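Long-range contact in B-cell lymphoma 3 protein (Homo sapiens, PDB 1K1B), which binds p50 and p52 homodimers of NF-kappa-B through its ankyrin repeats and regulates transcription of NF-kappa-B target genes: residues 119-124 with 142-147. Numbering follows the deposited sequence.
Sequences ALHVAV and IDAVDI
His121, on the first turn of helix 119-126, reaches across to the loop 142-147 and meets the backbone of Ala144 and the carboxylate of Asp146. CB leaves the helix toward the loop, and CG sits opposite the carbonyl carbon, beside the backbone N (chi1 -74°), which directs the imidazole at the loop with its NE2-CE1 end leading. His121 NE2 lies 3.0 Å from Ala144 O. This is a weak hydrogen bond, bent to 120° at the hydrogen, although the acceptor lies at the ring edge, near the ring plane. His121 CE1 is almost as close, 3.2 Å from Ala144 O, so the carbonyl faces the NE2-CE1 edge instead of standing straight ahead of the N-H. Over one face of the imidazole lies Asp146 OD1, 3.8 Å from His121 CE1, with the carboxylate plane turned 67° from the ring.

The carboxylate itself is held chiefly by the Ser149 hydroxyl, which bonds to OD2, while OD1 receives a weak hydrogen bond from His156 NE2. The His156 ring also meets that of His121 at a steep tilt, bringing the histidines of two successive repeats together beside one acid.

Next to His121, the contact turns apolar. Leu120 CD2 extends to the main chain of Ile142, 3.7 Å from Ile142 CA, while the Ile142 side chain starts away from the helix and packs on Leu136, His172 and Ala174. The contact sets the first helix of the fourth ankyrin repeat against the loop that runs from the end of that repeat toward helix 153-159, where the chain leaving helix 129-137 folds back past helix 119-126. Pro153 at the start of helix 153-159 touches both Leu120 and His121, joining this repeat to the next helix in the stack.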
loop_
_atom_site.group_PDB
_atom_site.type_symbol
_atom_site.label_atom_id
_atom_site.label_comp_id
_atom_site.label_asym_id
_atom_site.label_seq_id
_atom_site.Cartn_x
_atom_site.Cartn_y
_atom_site.Cartn_z
ATOM N N ALA A 119 -2.220 2.565 0.339
ATOM C CA ALA A 119 -1.124 1.885 1.022
ATOM C C ALA A 119 -1.064 0.411 0.586
ATOM O O ALA A 119 0.017 -0.171 0.493
ATOM C CB ALA A 119 -1.301 1.989 2.508
ATOM N N LEU A 120 -2.230 -0.185 0.334
ATOM C CA LEU A 120 -2.302 -1.597 -0.078
ATOM C C LEU A 120 -1.632 -1.818 -1.441
ATOM O O LEU A 120 -0.897 -2.788 -1.631
ATOM C CB LEU A 120 -3.751 -2.100 -0.096
ATOM C CG LEU A 120 -3.965 -3.547 -0.554
ATOM C CD1 LEU A 120 -3.211 -4.521 0.367
ATOM C CD2 LEU A 120 -5.441 -3.888 -0.577
ATOM N N HIS A 121 -1.879 -0.906 -2.381
ATOM C CA HIS A 121 -1.252 -0.965 -3.701
ATOM C C HIS A 121 0.270 -0.891 -3.560
ATOM O O HIS A 121 1.009 -1.617 -4.219
ATOM C CB HIS A 121 -1.715 0.208 -4.571
ATOM C CG HIS A 121 -3.117 0.081 -5.082
ATOM N ND1 HIS A 121 -3.504 -0.903 -5.966
ATOM C CD2 HIS A 121 -4.213 0.848 -4.873
ATOM C CE1 HIS A 121 -4.785 -0.755 -6.255
ATOM N NE2 HIS A 121 -5.241 0.292 -5.595
ATOM N N VAL A 122 0.734 0.009 -2.701
ATOM C CA VAL A 122 2.168 0.182 -2.492
ATOM C C VAL A 122 2.767 -1.091 -1.902
ATOM O O VAL A 122 3.777 -1.601 -2.384
ATOM C CB VAL A 122 2.454 1.366 -1.548
ATOM C CG1 VAL A 122 3.943 1.486 -1.274
ATOM C CG2 VAL A 122 1.912 2.659 -2.139
ATOM N N ALA A 123 2.119 -1.610 -0.871
ATOM C CA ALA A 123 2.578 -2.821 -0.197
ATOM C C ALA A 123 2.657 -4.002 -1.174
ATOM O O ALA A 123 3.640 -4.752 -1.190
ATOM C CB ALA A 123 1.653 -3.145 0.961
ATOM N N VAL A 124 1.625 -4.165 -1.991
ATOM C CA VAL A 124 1.629 -5.239 -2.971
ATOM C C VAL A 124 2.807 -5.060 -3.924
ATOM O O VAL A 124 3.532 -6.011 -4.210
ATOM C CB VAL A 124 0.291 -5.335 -3.736
ATOM C CG1 VAL A 124 0.417 -6.283 -4.939
ATOM C CG2 VAL A 124 -0.808 -5.825 -2.810
ATOM N N ILE A 142 -9.646 -4.531 -0.123
ATOM C CA ILE A 142 -8.819 -5.371 -0.990
ATOM C C ILE A 142 -9.056 -5.145 -2.490
ATOM O O ILE A 142 -8.200 -5.476 -3.319
ATOM C CB ILE A 142 -8.963 -6.867 -0.598
ATOM C CG1 ILE A 142 -7.809 -7.694 -1.180
ATOM C CG2 ILE A 142 -10.339 -7.423 -0.992
ATOM C CD1 ILE A 142 -7.596 -9.033 -0.468
ATOM N N ASP A 143 -10.186 -4.537 -2.834
ATOM C CA ASP A 143 -10.522 -4.286 -4.235
ATOM C C ASP A 143 -10.401 -2.811 -4.652
ATOM O O ASP A 143 -10.870 -2.434 -5.723
ATOM C CB ASP A 143 -11.940 -4.782 -4.550
ATOM C CG ASP A 143 -12.091 -6.279 -4.373
ATOM O OD1 ASP A 143 -11.198 -7.036 -4.823
ATOM O OD2 ASP A 143 -13.072 -6.790 -3.794
ATOM N N ALA A 144 -9.766 -1.986 -3.823
ATOM C CA ALA A 144 -9.627 -0.555 -4.131
ATOM C C ALA A 144 -9.005 -0.287 -5.508
ATOM O O ALA A 144 -7.995 -0.888 -5.868
ATOM C CB ALA A 144 -8.830 0.152 -3.039
ATOM N N VAL A 145 -9.603 0.638 -6.260
ATOM C CA VAL A 145 -9.144 0.957 -7.606
ATOM C C VAL A 145 -8.652 2.393 -7.698
ATOM O O VAL A 145 -9.413 3.345 -7.498
ATOM C CB VAL A 145 -10.255 0.719 -8.646
ATOM C CG1 VAL A 145 -9.821 1.186 -10.026
ATOM C CG2 VAL A 145 -10.655 -0.761 -8.664
ATOM N N ASP A 146 -7.364 2.532 -7.970
ATOM C CA ASP A 146 -6.740 3.838 -8.150
ATOM C C ASP A 146 -7.158 4.444 -9.497
ATOM O O ASP A 146 -7.301 3.728 -10.485
ATOM C CB ASP A 146 -5.222 3.694 -8.082
ATOM C CG ASP A 146 -4.670 2.830 -9.198
ATOM O OD1 ASP A 146 -5.010 1.632 -9.250
ATOM O OD2 ASP A 146 -3.899 3.269 -10.085
ATOM N N ILE A 147 -7.349 5.763 -9.541
ATOM C CA ILE A 147 -7.807 6.421 -10.768
ATOM C C ILE A 147 -6.839 6.280 -11.958
ATOM O O ILE A 147 -7.257 5.909 -13.054
ATOM C CB ILE A 147 -8.162 7.904 -10.501
ATOM C CG1 ILE A 147 -9.281 7.994 -9.451
ATOM C CG2 ILE A 147 -8.573 8.604 -11.808
ATOM C CD1 ILE A 147 -9.667 9.415 -9.046
#